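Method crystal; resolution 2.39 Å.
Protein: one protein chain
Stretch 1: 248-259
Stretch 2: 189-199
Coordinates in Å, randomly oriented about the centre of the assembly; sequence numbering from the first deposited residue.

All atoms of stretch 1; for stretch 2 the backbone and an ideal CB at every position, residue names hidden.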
# COMPACT_ATOMS: atom_id res chain seq x y z
N GLN A 248 4.49 3.34 -4.87
CA GLN A 248 4.52 4.15 -3.65
C GLN A 248 5.87 4.02 -2.94
O GLN A 248 6.52 5.02 -2.64
CB GLN A 248 3.39 3.72 -2.72
CG GLN A 248 2.03 4.30 -3.06
CD GLN A 248 1.98 5.82 -2.95
OE1 GLN A 248 2.84 6.43 -2.33
NE2 GLN A 248 0.98 6.43 -3.57
N VAL A 249 6.29 2.78 -2.67
CA VAL A 249 7.58 2.54 -2.04
C VAL A 249 8.70 3.23 -2.81
O VAL A 249 9.55 3.92 -2.23
CB VAL A 249 7.85 1.03 -1.94
CG1 VAL A 249 9.31 0.77 -1.54
CG2 VAL A 249 6.87 0.39 -0.96
N LEU A 250 8.73 3.04 -4.13
CA LEU A 250 9.82 3.58 -4.94
C LEU A 250 9.86 5.09 -4.84
O LEU A 250 10.92 5.71 -4.77
CB LEU A 250 9.64 3.14 -6.40
CG LEU A 250 10.62 3.70 -7.43
CD1 LEU A 250 12.06 3.29 -7.06
CD2 LEU A 250 10.24 3.21 -8.84
N THR A 251 8.68 5.67 -4.78
CA THR A 251 8.54 7.11 -4.63
C THR A 251 9.16 7.60 -3.31
O THR A 251 9.89 8.60 -3.28
CB THR A 251 7.04 7.40 -4.77
OG1 THR A 251 6.79 8.05 -6.01
CG2 THR A 251 6.51 8.17 -3.69
N LEU A 252 8.93 6.86 -2.23
CA LEU A 252 9.55 7.20 -0.96
C LEU A 252 11.07 7.05 -1.00
O LEU A 252 11.77 7.75 -0.26
CB LEU A 252 8.97 6.32 0.14
CG LEU A 252 7.48 6.56 0.35
CD1 LEU A 252 6.85 5.46 1.21
CD2 LEU A 252 7.27 7.94 0.98
N LEU A 253 11.60 6.15 -1.84
CA LEU A 253 13.04 5.94 -1.93
C LEU A 253 13.74 6.95 -2.83
O LEU A 253 14.97 7.12 -2.71
CB LEU A 253 13.35 4.55 -2.48
CG LEU A 253 12.93 3.35 -1.63
CD1 LEU A 253 12.94 2.07 -2.49
CD2 LEU A 253 13.82 3.20 -0.40
N THR A 254 13.02 7.60 -3.74
CA THR A 254 13.65 8.47 -4.72
C THR A 254 13.31 9.94 -4.57
O THR A 254 13.99 10.78 -5.18
CB THR A 254 13.28 8.02 -6.15
OG1 THR A 254 11.85 8.02 -6.30
CG2 THR A 254 13.79 6.62 -6.47
N MET A 255 12.27 10.30 -3.80
CA MET A 255 11.91 11.71 -3.72
C MET A 255 13.00 12.51 -3.05
O MET A 255 13.87 11.97 -2.36
CB MET A 255 10.62 11.92 -2.92
CG MET A 255 10.74 11.55 -1.45
SD MET A 255 9.16 11.41 -0.61
CE MET A 255 9.23 12.92 0.37
N GLU A 256 12.95 13.83 -3.24
CA GLU A 256 13.78 14.74 -2.47
C GLU A 256 13.16 14.99 -1.10
O GLU A 256 12.02 14.60 -0.81
CB GLU A 256 13.96 16.08 -3.18
CG GLU A 256 14.54 15.97 -4.59
CD GLU A 256 15.99 15.48 -4.61
OE1 GLU A 256 16.79 15.91 -3.74
OE2 GLU A 256 16.32 14.67 -5.50
N ARG A 257 13.92 15.67 -0.24
CA ARG A 257 13.52 15.87 1.14
C ARG A 257 12.38 16.88 1.20
O ARG A 257 12.47 17.94 0.58
CB ARG A 257 14.72 16.35 1.97
CG ARG A 257 14.40 16.76 3.42
CD ARG A 257 15.51 17.64 4.03
NE ARG A 257 16.77 16.91 4.03
CZ ARG A 257 17.21 16.17 5.05
NH1 ARG A 257 16.49 16.09 6.17
NH2 ARG A 257 18.37 15.52 4.95
N PRO A 258 11.31 16.60 1.91
CA PRO A 258 10.27 17.62 2.08
C PRO A 258 10.85 18.84 2.78
O PRO A 258 11.60 18.72 3.76
CB PRO A 258 9.19 16.92 2.92
CG PRO A 258 9.59 15.47 3.05
CD PRO A 258 10.99 15.30 2.55
N VAL A 259 10.55 20.03 2.25
CA VAL A 259 11.23 21.20 2.79
C VAL A 259 10.48 21.80 3.96
O VAL A 259 11.06 22.59 4.72
CB VAL A 259 11.53 22.25 1.68
CG1 VAL A 259 11.20 21.69 0.30
CG2 VAL A 259 10.82 23.54 1.93
N UNK A 189 7.54 -0.65 8.30
CA UNK A 189 8.83 -0.43 7.65
C UNK A 189 8.71 0.55 6.49
O UNK A 189 9.67 1.29 6.21
CB UNK A 189 9.41 -1.76 7.15
N UNK A 190 7.57 0.60 5.81
CA UNK A 190 7.41 1.64 4.80
C UNK A 190 7.45 3.02 5.46
O UNK A 190 8.07 3.95 4.93
CB UNK A 190 6.10 1.45 4.03
N UNK A 191 6.83 3.16 6.65
CA UNK A 191 6.81 4.45 7.34
C UNK A 191 8.18 4.88 7.86
O UNK A 191 8.40 6.08 8.06
CB UNK A 191 5.82 4.39 8.51
N UNK A 192 9.11 3.95 8.06
CA UNK A 192 10.45 4.33 8.49
C UNK A 192 11.35 4.86 7.37
O UNK A 192 12.43 5.37 7.67
CB UNK A 192 11.13 3.12 9.14
N UNK A 193 10.96 4.71 6.09
CA UNK A 193 11.92 4.90 5.01
C UNK A 193 12.47 6.32 4.97
O UNK A 193 13.67 6.52 4.76
CB UNK A 193 11.27 4.56 3.67
N UNK A 194 11.61 7.33 5.14
CA UNK A 194 12.07 8.70 4.95
C UNK A 194 13.09 9.09 6.01
O UNK A 194 14.13 9.69 5.71
CB UNK A 194 10.89 9.67 4.98
N UNK A 195 12.82 8.76 7.27
CA UNK A 195 13.73 9.16 8.33
C UNK A 195 15.01 8.35 8.27
O UNK A 195 16.09 8.87 8.55
CB UNK A 195 13.07 9.00 9.70
N UNK A 196 14.89 7.07 7.89
CA UNK A 196 16.06 6.22 7.71
C UNK A 196 17.05 6.83 6.73
O UNK A 196 18.25 6.88 7.00
CB UNK A 196 15.64 4.83 7.23
N UNK A 197 16.57 7.29 5.57
CA UNK A 197 17.52 7.81 4.59
C UNK A 197 17.89 9.26 4.86
O UNK A 197 19.07 9.61 4.87
CB UNK A 197 16.94 7.68 3.18
N UNK A 198 16.90 10.13 5.10
CA UNK A 198 17.18 11.55 5.30
C UNK A 198 17.78 11.86 6.67
O UNK A 198 18.48 12.88 6.82
CB UNK A 198 15.89 12.36 5.12
N UNK A 199 17.55 11.01 7.66
CA UNK A 199 18.09 11.28 8.96
C UNK A 199 19.44 10.68 9.24
O UNK A 199 19.91 10.77 10.39
CB UNK A 199 17.10 10.79 10.02

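The helix 193-198 runs at 26° to the helix 248-254, in the same N-to-C direction, and the loop that follows the latter passes the C-terminal half of stretch 2. At position 189 the ideal CB has nothing of stretch 1 within 5.5 Å, so stretch 1 sets no preference; the residue is Met-189.

Position 190 points sideways, its CB 5.0 Å from Leu-252 CD1 and 5.2 Å from Val-249 CG2. A gap of this size between methyl groups suits a small or medium aliphatic side chain. Val-190 fills it, with CG1 3.5 Å from Leu-252 CD1 and CG2 4.3 Å from Val-249 CG2. Position 191 points away and position 192 is out of reach, leaving both free for polar residues; they are Lys-191 and Asn-192.

Position 193 points toward the other helix, its CB 4.6 Å from Leu-252 CB and 5.0 Å from Leu-253 CD2. With mostly aliphatic side chain ahead, leucine, isoleucine or methionine would serve. The residue is Leu-193, whose CD1 lies 4.2 Å from Leu-252 CB and 4.3 Å from both Val-249 CG1 and Leu-253 CD2.

From position 194 the CB points sideways with no close neighbour, and a side chain must extend to reach Leu-252 and Met-255; leucine or methionine could do so. Leu-194 bends its end inward, bringing CD2 to 3.9 Å from Met-255 SD and CG to 4.2 Å from Leu-252 CD2. Stretch 1 sets no preference at 195 or 196, and many side chains would suit; they are Leu-195 and Met-196.

Position 197 points toward the end of the helix 248-254, where the carbonyls of Leu-252, Leu-253 and Met-255 offer acceptors but lie beyond the reach of a short side chain. A long donor, lysine or arginine, is suited. Arg-197 donates from NH1 to Leu-252 O and to Met-255 O, both at 2.9 Å, and from NH2 to Met-255 O at 2.8 Å. These two acceptors lie at the guanidinium edge, whereas Leu-253 O sits over one face.

Position 198 also points toward stretch 1, its CB 3.9 Å from Arg-257 NH1. Its backbone O accepts from Arg-257 NH2 at 3.2 Å, whatever the side chain. A flat aromatic or large aliphatic could cover the loop from Met-255 to Pro-258; an acidic or amide side chain could also suit the guanidinium. Phe-198 lays a ring face against Arg-257, whose CB is 3.9 Å from the ring centroid in a CH-pi contact.

At position 199 a CB would come within 2.6 Å of the position 195 carbonyl O, a clash that favours glycine; Gly-199 is the residue.

Stretch 2, residues 189-199: MVKNLLLMRFG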
# COMPACT_ATOMS: atom_id res chain seq x y z
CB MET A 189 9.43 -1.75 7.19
CG MET A 189 10.88 -1.65 6.72
SD MET A 189 12.06 -1.33 8.06
CE MET A 189 11.40 -2.39 9.33
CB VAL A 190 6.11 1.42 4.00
CG1 VAL A 190 5.93 2.54 2.97
CG2 VAL A 190 6.17 0.07 3.30
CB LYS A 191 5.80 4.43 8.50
CG LYS A 191 4.35 4.35 8.04
CD LYS A 191 3.37 4.63 9.19
CE LYS A 191 3.36 3.50 10.23
NZ LYS A 191 2.75 3.95 11.52
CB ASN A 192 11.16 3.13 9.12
CG ASN A 192 10.43 2.57 10.33
OD1 ASN A 192 9.80 3.31 11.08
ND2 ASN A 192 10.54 1.26 10.53
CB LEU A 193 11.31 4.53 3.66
CG LEU A 193 11.03 3.05 3.40
CD1 LEU A 193 10.34 2.86 2.05
CD2 LEU A 193 12.30 2.22 3.48
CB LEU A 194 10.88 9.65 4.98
CG LEU A 194 10.03 9.61 3.71
CD1 LEU A 194 8.96 10.69 3.76
CD2 LEU A 194 10.91 9.80 2.49
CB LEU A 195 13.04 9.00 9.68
CG LEU A 195 13.65 9.62 10.92
CD1 LEU A 195 14.42 10.92 10.61
CD2 LEU A 195 12.51 9.85 11.91
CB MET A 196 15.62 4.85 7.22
CG MET A 196 16.63 3.75 7.43
SD MET A 196 16.30 2.39 6.28
CE MET A 196 16.13 3.30 4.75
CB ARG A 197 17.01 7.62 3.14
CG ARG A 197 15.66 8.20 2.83
CD ARG A 197 15.19 7.98 1.36
NE ARG A 197 15.87 8.89 0.44
CZ ARG A 197 15.26 9.64 -0.49
NH1 ARG A 197 13.94 9.59 -0.62
NH2 ARG A 197 15.99 10.42 -1.29
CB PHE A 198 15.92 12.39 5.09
CG PHE A 198 15.46 12.46 3.65
CD1 PHE A 198 16.29 12.98 2.68
CD2 PHE A 198 14.21 11.98 3.28
CE1 PHE A 198 15.88 13.03 1.36
CE2 PHE A 198 13.78 12.04 1.96
CZ PHE A 198 14.63 12.57 1.00
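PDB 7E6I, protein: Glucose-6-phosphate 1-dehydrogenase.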